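Local coordinates for uncharacterized protein (Thermus thermophilus HB8, PDB 6SCE) that acts as a DNA nuclease of Type III CRISPR defence, switched on when cyclic oligoadenylate binds, probably to its CARF domains, at residues A[10-14]-A[49-54]; A[33-39]-A[63-69]. One frame throughout, in Å; residues are numbered along the deposited sequence.

Contact 1: A[10-14]-A[49-54]; sequences LGNDP and KRQAFF. With nucleotides of chain B.
In this Rossmann-like CARF domain, the loop that leaves strand 5-10 and enters helix 15-28 contacts the cyclic oligoadenylate, and helix 44-59 packs behind it. L10 is extended (phi/psi -128/110), G11 turns at -100/-151, and the closest CA pair is P14 and R50, 5.9 Å apart. Residues 49-54 are helical. K49, extended beyond an m chi1, lays CB 4.1 Å from P14 CD; a water links its NZ (2.8 Å) to D13 OD2 (2.7 Å), while R218 O is its direct partner. R50 (t, t, m) reaches G11 with NH2 to G11 O at 2.8 Å, and a second water links R50 NE (2.9 Å) to G11 O (2.8 Å). L10 CD2 lies over one face of the guanidinium. F53, chi1 t, sets CB 3.5 Å from P14 CB and CE2 4.3 Å from L10 CD1; F54 CZ stands 3.9 Å from L10 CD2. The CA-to-CB bonds of N12 and D13 point away from the helix; N12, and the backbone N of D13, bind the ligand of chain B. A CB on G11 would collide with the phosphate of A2. N12 OD1 accepts from W42 N, while N12 ND2 donates to N3 of A1 (3.0 Å); N12 N meets O2' of A1 at 2.9 Å, and D13 N donates to OP1 of A2 at 2.8 Å.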
loop_
_atom_site.group_PDB
_atom_site.type_symbol
_atom_site.label_atom_id
_atom_site.label_comp_id
_atom_site.label_asym_id
_atom_site.label_seq_id
_atom_site.Cartn_x
_atom_site.Cartn_y
_atom_site.Cartn_z
ATOM N N LEU A 10 5.665 -1.373 18.259
ATOM C CA LEU A 10 4.628 -2.334 17.911
ATOM C C LEU A 10 3.551 -1.699 17.032
ATOM O O LEU A 10 2.769 -0.855 17.496
ATOM C CB LEU A 10 4.011 -2.913 19.185
ATOM C CG LEU A 10 2.988 -4.021 18.989
ATOM C CD1 LEU A 10 3.647 -5.225 18.309
ATOM C CD2 LEU A 10 2.331 -4.373 20.325
ATOM N N GLY A 11 3.519 -2.096 15.766
ATOM C CA GLY A 11 2.472 -1.680 14.833
ATOM C C GLY A 11 1.418 -2.748 14.665
ATOM O O GLY A 11 1.150 -3.533 15.580
ATOM N N ASN A 12 0.794 -2.782 13.494
ATOM C CA ASN A 12 -0.274 -3.707 13.260
ATOM C C ASN A 12 0.131 -5.166 13.401
ATOM O O ASN A 12 -0.619 -5.975 13.954
ATOM C CB ASN A 12 -0.885 -3.515 11.857
ATOM C CG ASN A 12 -1.723 -2.266 11.767
ATOM O OD1 ASN A 12 -2.252 -1.790 12.782
ATOM N ND2 ASN A 12 -1.780 -1.681 10.578
ATOM N N ASP A 13 1.253 -5.531 12.813
ATOM C CA ASP A 13 1.611 -6.928 12.744
ATOM C C ASP A 13 2.506 -7.392 13.914
ATOM O O ASP A 13 3.574 -6.855 14.117
ATOM C CB ASP A 13 2.293 -7.270 11.426
ATOM C CG ASP A 13 2.022 -8.694 11.039
ATOM O OD1 ASP A 13 2.552 -9.591 11.721
ATOM O OD2 ASP A 13 1.230 -8.897 10.090
ATOM N N PRO A 14 2.061 -8.395 14.671
ATOM C CA PRO A 14 2.866 -8.838 15.815
ATOM C C PRO A 14 4.059 -9.693 15.422
ATOM O O PRO A 14 4.959 -9.909 16.243
ATOM C CB PRO A 14 1.865 -9.666 16.633
ATOM C CG PRO A 14 0.929 -10.197 15.624
ATOM C CD PRO A 14 0.764 -9.077 14.631
ATOM N N LYS A 49 -5.068 -9.973 16.557
ATOM C CA LYS A 49 -3.738 -10.544 16.405
ATOM C C LYS A 49 -2.790 -10.055 17.491
ATOM O O LYS A 49 -1.950 -10.829 17.986
ATOM C CB LYS A 49 -3.185 -10.227 15.013
ATOM C CG LYS A 49 -3.950 -10.910 13.879
ATOM C CD LYS A 49 -3.387 -10.534 12.511
ATOM C CE LYS A 49 -4.103 -11.249 11.376
ATOM N NZ LYS A 49 -3.682 -10.719 10.044
ATOM N N ARG A 50 -2.942 -8.781 17.883
ATOM C CA ARG A 50 -2.154 -8.241 18.936
ATOM C C ARG A 50 -2.491 -8.924 20.270
ATOM O O ARG A 50 -1.580 -9.218 21.043
ATOM C CB ARG A 50 -2.322 -6.718 19.046
ATOM C CG ARG A 50 -1.450 -6.103 20.117
ATOM C CD ARG A 50 -1.571 -4.593 20.139
ATOM N NE ARG A 50 -1.045 -4.000 18.911
ATOM C CZ ARG A 50 -1.097 -2.710 18.604
ATOM N NH1 ARG A 50 -1.685 -1.836 19.414
ATOM N NH2 ARG A 50 -0.605 -2.302 17.454
ATOM N N GLN A 51 -3.775 -9.169 20.538
ATOM C CA GLN A 51 -4.149 -9.892 21.760
ATOM C C GLN A 51 -3.625 -11.316 21.734
ATOM O O GLN A 51 -3.225 -11.822 22.768
ATOM C CB GLN A 51 -5.666 -9.837 22.040
ATOM C CG GLN A 51 -6.133 -8.425 22.375
ATOM C CD GLN A 51 -5.301 -7.761 23.480
ATOM O OE1 GLN A 51 -5.047 -8.367 24.522
ATOM N NE2 GLN A 51 -4.844 -6.526 23.240
ATOM N N ALA A 52 -3.590 -11.943 20.561
ATOM C CA ALA A 52 -2.997 -13.271 20.428
ATOM C C ALA A 52 -1.489 -13.251 20.736
ATOM O O ALA A 52 -0.944 -14.158 21.362
ATOM C CB ALA A 52 -3.271 -13.825 19.055
ATOM N N PHE A 53 -0.814 -12.189 20.326
ATOM C CA PHE A 53 0.577 -12.020 20.612
ATOM C C PHE A 53 0.789 -11.875 22.132
ATOM O O PHE A 53 1.674 -12.516 22.711
ATOM C CB PHE A 53 1.101 -10.796 19.862
ATOM C CG PHE A 53 2.514 -10.406 20.193
ATOM C CD1 PHE A 53 3.540 -11.330 20.167
ATOM C CD2 PHE A 53 2.822 -9.081 20.488
ATOM C CE1 PHE A 53 4.842 -10.960 20.468
ATOM C CE2 PHE A 53 4.125 -8.702 20.723
ATOM C CZ PHE A 53 5.143 -9.643 20.724
ATOM N N PHE A 54 -0.031 -11.067 22.769
ATOM C CA PHE A 54 0.066 -10.882 24.213
ATOM C C PHE A 54 -0.232 -12.173 25.002
ATOM O O PHE A 54 0.435 -12.452 25.990
ATOM C CB PHE A 54 -0.836 -9.743 24.696
ATOM C CG PHE A 54 -0.392 -8.372 24.244
ATOM C CD1 PHE A 54 0.907 -8.138 23.813
ATOM C CD2 PHE A 54 -1.285 -7.298 24.266
ATOM C CE1 PHE A 54 1.315 -6.872 23.404
ATOM C CE2 PHE A 54 -0.865 -6.043 23.857
ATOM C CZ PHE A 54 0.431 -5.838 23.434
ATOM P P A B 2 3.906 -3.053 11.366
ATOM O OP1 A B 2 2.627 -3.776 11.082
ATOM O OP2 A B 2 4.549 -3.075 12.727
ATOM O "O5'" A B 2 4.990 -3.597 10.317
ATOM C "C5'" A B 2 6.379 -3.245 10.519
ATOM C "C4'" A B 2 7.220 -3.906 9.456
ATOM O "O4'" A B 2 7.176 -5.344 9.660
ATOM C "C3'" A B 2 6.792 -3.658 8.016
ATOM O "O3'" A B 2 7.920 -3.446 7.169
ATOM C "C2'" A B 2 6.109 -4.967 7.628
ATOM O "O2'" A B 2 6.215 -5.241 6.247
ATOM C "C1'" A B 2 6.919 -5.974 8.433
ATOM N N9 A B 2 6.266 -7.249 8.656
ATOM C C8 A B 2 4.920 -7.527 8.585
ATOM N N7 A B 2 4.661 -8.796 8.777
ATOM C C5 A B 2 5.900 -9.390 8.965
ATOM C C6 A B 2 6.291 -10.723 9.200
ATOM N N6 A B 2 5.446 -11.751 9.209
ATOM N N1 A B 2 7.612 -10.956 9.385
ATOM C C2 A B 2 8.462 -9.926 9.270
ATOM N N3 A B 2 8.213 -8.636 9.040
ATOM C C4 A B 2 6.896 -8.438 8.888
ATOM P P A B 1 5.354 2.861 7.326
ATOM O OP1 A B 1 6.234 3.963 7.830
ATOM O OP2 A B 1 5.953 1.918 6.303
ATOM O "O5'" A B 1 4.857 2.056 8.612
ATOM C "C5'" A B 1 4.437 0.697 8.526
ATOM C "C4'" A B 1 3.430 0.448 9.623
ATOM O "O4'" A B 1 2.180 1.104 9.286
ATOM C "C3'" A B 1 3.115 -1.037 9.834
ATOM O "O3'" A B 1 3.867 -1.492 10.966
ATOM C "C2'" A B 1 1.594 -1.036 10.046
ATOM O "O2'" A B 1 1.263 -0.844 11.405
ATOM C "C1'" A B 1 1.145 0.151 9.203
ATOM N N9 A B 1 0.915 -0.153 7.789
ATOM C C8 A B 1 1.367 0.575 6.724
ATOM N N7 A B 1 0.991 0.064 5.580
ATOM C C5 A B 1 0.233 -1.045 5.914
ATOM C C6 A B 1 -0.441 -2.004 5.134
ATOM N N6 A B 1 -0.444 -1.990 3.804
ATOM N N1 A B 1 -1.109 -2.987 5.787
ATOM C C2 A B 1 -1.079 -2.990 7.128
ATOM N N3 A B 1 -0.465 -2.149 7.961
ATOM C C4 A B 1 0.183 -1.189 7.281
HETATM O O HOH W 1 0.371 -5.763 17.087
HETATM O O HOH W 2 -0.937 -10.505 9.891
#

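Contact 2: A[33-39]-A[63-69]; sequences KAVFYSF and LYEERPL
Two strands pair in parallel through backbone hydrogen bonds: A34 N to L63 O 2.9 Å, F36 N to E65 O 2.9 Å, R67 N to F36 O 2.9 Å and E65 N to A34 O 3.1 Å. S38 OG donates to E66 OE2 (2.9 Å), and a water donates to both S38 O (2.6 Å) and R67 O (2.4 Å). K33, E65 and R67 form a salt-bridge network: K33 NZ lies 3.3 Å from E65 OE2, a weak hydrogen bond, and R67 NE 3.2 Å from E65 OE1. Both cations share the carboxylate, so that the like-charged K33 NZ and R67 NH2 can lie 3.5 Å apart. The register sets A34 beside Y64, V35 beside E65 and F36 beside E66, with axes 4.6 Å apart and crossing at -26°. V35 CG1 packs 3.6 Å from R67 CD, beneath the guanidinium. On the opposite face F36 (chi1 m) brings CE2 to 3.8 Å from Y64 CB. Past the strands L69 folds back, CD1 3.8 Å from Y37 CB, and its CD2 makes a CH-pi contact 4.1 Å from the F39 ring centroid. Helix 44-59 covers the F36 and Y64 face, while L69 also touches W92 and F96 of helix 90-100. Strands 33-38 and 64-67 with the intervening helix make a beta-alpha-beta crossover at the edge of a Rossmann-like sheet.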
loop_
_atom_site.group_PDB
_atom_site.type_symbol
_atom_site.label_atom_id
_atom_site.label_comp_id
_atom_site.label_asym_id
_atom_site.label_seq_id
_atom_site.Cartn_x
_atom_site.Cartn_y
_atom_site.Cartn_z
ATOM N N LYS A 33 11.490 -8.399 31.019
ATOM C CA LYS A 33 10.174 -7.934 30.629
ATOM C C LYS A 33 10.275 -7.339 29.231
ATOM O O LYS A 33 11.368 -7.123 28.733
ATOM C CB LYS A 33 9.636 -6.861 31.587
ATOM C CG LYS A 33 10.495 -5.609 31.645
ATOM C CD LYS A 33 9.829 -4.501 32.447
ATOM C CE LYS A 33 10.736 -3.280 32.489
ATOM N NZ LYS A 33 10.088 -2.152 33.210
ATOM N N ALA A 34 9.137 -7.102 28.624
ATOM C CA ALA A 34 9.117 -6.474 27.299
ATOM C C ALA A 34 8.278 -5.230 27.430
ATOM O O ALA A 34 7.274 -5.234 28.118
ATOM C CB ALA A 34 8.510 -7.404 26.269
ATOM N N VAL A 35 8.714 -4.159 26.783
ATOM C CA VAL A 35 7.961 -2.932 26.752
ATOM C C VAL A 35 7.623 -2.648 25.288
ATOM O O VAL A 35 8.521 -2.564 24.458
ATOM C CB VAL A 35 8.782 -1.750 27.332
ATOM C CG1 VAL A 35 7.963 -0.473 27.330
ATOM C CG2 VAL A 35 9.275 -2.041 28.750
ATOM N N PHE A 36 6.351 -2.479 25.006
ATOM C CA PHE A 36 5.899 -2.210 23.661
ATOM C C PHE A 36 5.421 -0.775 23.521
ATOM O O PHE A 36 4.544 -0.342 24.242
ATOM C CB PHE A 36 4.796 -3.156 23.287
ATOM C CG PHE A 36 5.266 -4.570 23.230
ATOM C CD1 PHE A 36 6.078 -4.988 22.194
ATOM C CD2 PHE A 36 5.002 -5.436 24.269
ATOM C CE1 PHE A 36 6.567 -6.296 22.153
ATOM C CE2 PHE A 36 5.490 -6.735 24.247
ATOM C CZ PHE A 36 6.280 -7.168 23.202
ATOM N N TYR A 37 5.991 -0.076 22.569
ATOM C CA TYR A 37 5.559 1.292 22.244
ATOM C C TYR A 37 4.612 1.153 21.080
ATOM O O TYR A 37 5.013 1.020 19.902
ATOM C CB TYR A 37 6.783 2.153 21.964
ATOM C CG TYR A 37 7.757 2.140 23.109
ATOM C CD1 TYR A 37 7.594 2.978 24.218
ATOM C CD2 TYR A 37 8.832 1.258 23.120
ATOM C CE1 TYR A 37 8.495 2.938 25.282
ATOM C CE2 TYR A 37 9.720 1.223 24.168
ATOM C CZ TYR A 37 9.541 2.046 25.244
ATOM O OH TYR A 37 10.417 1.948 26.257
ATOM N N SER A 38 3.339 1.081 21.421
ATOM C CA SER A 38 2.371 0.603 20.498
ATOM C C SER A 38 1.610 1.738 19.845
ATOM O O SER A 38 1.335 2.812 20.457
ATOM C CB SER A 38 1.440 -0.381 21.179
ATOM O OG SER A 38 0.521 0.312 21.956
ATOM N N PHE A 39 1.299 1.476 18.590
ATOM C CA PHE A 39 0.389 2.286 17.813
ATOM C C PHE A 39 -0.970 1.633 17.820
ATOM O O PHE A 39 -1.057 0.414 17.838
ATOM C CB PHE A 39 0.888 2.365 16.370
ATOM C CG PHE A 39 2.257 2.934 16.267
ATOM C CD1 PHE A 39 3.366 2.120 16.378
ATOM C CD2 PHE A 39 2.439 4.314 16.153
ATOM C CE1 PHE A 39 4.652 2.647 16.324
ATOM C CE2 PHE A 39 3.724 4.850 16.092
ATOM C CZ PHE A 39 4.832 4.012 16.157
ATOM N N LEU A 63 6.638 -10.985 31.121
ATOM C CA LEU A 63 5.852 -9.841 31.567
ATOM C C LEU A 63 5.978 -8.714 30.521
ATOM O O LEU A 63 7.051 -8.503 30.018
ATOM C CB LEU A 63 6.386 -9.344 32.901
ATOM C CG LEU A 63 6.266 -10.347 34.064
ATOM C CD1 LEU A 63 7.020 -9.831 35.286
ATOM C CD2 LEU A 63 4.788 -10.571 34.364
ATOM N N TYR A 64 4.903 -8.017 30.211
ATOM C CA TYR A 64 4.978 -6.938 29.229
ATOM C C TYR A 64 4.143 -5.745 29.683
ATOM O O TYR A 64 3.247 -5.865 30.511
ATOM C CB TYR A 64 4.512 -7.421 27.829
ATOM C CG TYR A 64 3.043 -7.797 27.796
ATOM C CD1 TYR A 64 2.640 -9.067 28.132
ATOM C CD2 TYR A 64 2.062 -6.862 27.486
ATOM C CE1 TYR A 64 1.314 -9.401 28.164
ATOM C CE2 TYR A 64 0.721 -7.196 27.521
ATOM C CZ TYR A 64 0.369 -8.463 27.850
ATOM O OH TYR A 64 -0.923 -8.832 27.885
ATOM N N GLU A 65 4.431 -4.601 29.094
ATOM C CA GLU A 65 3.597 -3.425 29.247
ATOM C C GLU A 65 3.596 -2.658 27.944
ATOM O O GLU A 65 4.475 -2.880 27.124
ATOM C CB GLU A 65 4.111 -2.541 30.372
ATOM C CG GLU A 65 5.539 -2.094 30.212
ATOM C CD GLU A 65 6.071 -1.462 31.488
ATOM O OE1 GLU A 65 5.589 -0.360 31.845
ATOM O OE2 GLU A 65 6.945 -2.070 32.135
ATOM N N GLU A 66 2.580 -1.816 27.759
ATOM C CA GLU A 66 2.510 -0.922 26.613
ATOM C C GLU A 66 2.694 0.502 27.094
ATOM O O GLU A 66 2.140 0.881 28.122
ATOM C CB GLU A 66 1.164 -1.054 25.932
ATOM C CG GLU A 66 1.010 -2.323 25.126
ATOM C CD GLU A 66 -0.360 -2.413 24.482
ATOM O OE1 GLU A 66 -1.313 -2.785 25.190
ATOM O OE2 GLU A 66 -0.504 -2.108 23.290
ATOM N N ARG A 67 3.469 1.288 26.362
ATOM C CA ARG A 67 3.723 2.668 26.736
ATOM C C ARG A 67 3.546 3.556 25.523
ATOM O O ARG A 67 3.775 3.112 24.404
ATOM C CB ARG A 67 5.149 2.834 27.250
ATOM C CG ARG A 67 5.427 2.247 28.629
ATOM C CD ARG A 67 6.877 2.498 29.011
ATOM N NE ARG A 67 7.286 1.680 30.144
ATOM C CZ ARG A 67 8.546 1.420 30.505
ATOM N NH1 ARG A 67 9.582 1.915 29.829
ATOM N NH2 ARG A 67 8.769 0.653 31.568
ATOM N N PRO A 68 3.192 4.842 25.744
ATOM C CA PRO A 68 3.171 5.800 24.634
ATOM C C PRO A 68 4.548 5.924 24.005
ATOM O O PRO A 68 5.567 5.761 24.680
ATOM C CB PRO A 68 2.750 7.124 25.316
ATOM C CG PRO A 68 1.977 6.691 26.529
ATOM C CD PRO A 68 2.690 5.439 27.005
ATOM N N LEU A 69 4.581 6.240 22.720
ATOM C CA LEU A 69 5.854 6.346 21.993
ATOM C C LEU A 69 6.864 7.284 22.622
ATOM O O LEU A 69 8.065 6.982 22.688
ATOM C CB LEU A 69 5.581 6.774 20.534
ATOM C CG LEU A 69 5.326 5.630 19.551
ATOM C CD1 LEU A 69 6.601 4.867 19.267
ATOM C CD2 LEU A 69 4.275 4.672 20.055
HETATM O O HOH W 3 1.784 3.276 23.008
#

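The two contacts lie in the same N-terminal Rossmann-like domain, their centres 11 Å apart, and their segments alternate along the chain: 10-14, 33-39, 49-54, 63-69. Contact 2 joins the two strands of a beta-alpha-beta unit, and contact 1 sets the helix of that unit against the loop after strand 5-10, the neighbour of strand 33-38 in the sheet. They touch directly: R50 NH2 probably also hydrogen-bonds F39 O (2.8 Å), and L10 O lies 3.0 Å from F39 N, while F54 stacks on Y64. The edge of the sheet is thus connected through one helix to a loop that binds part of the cyclic oligoadenylate.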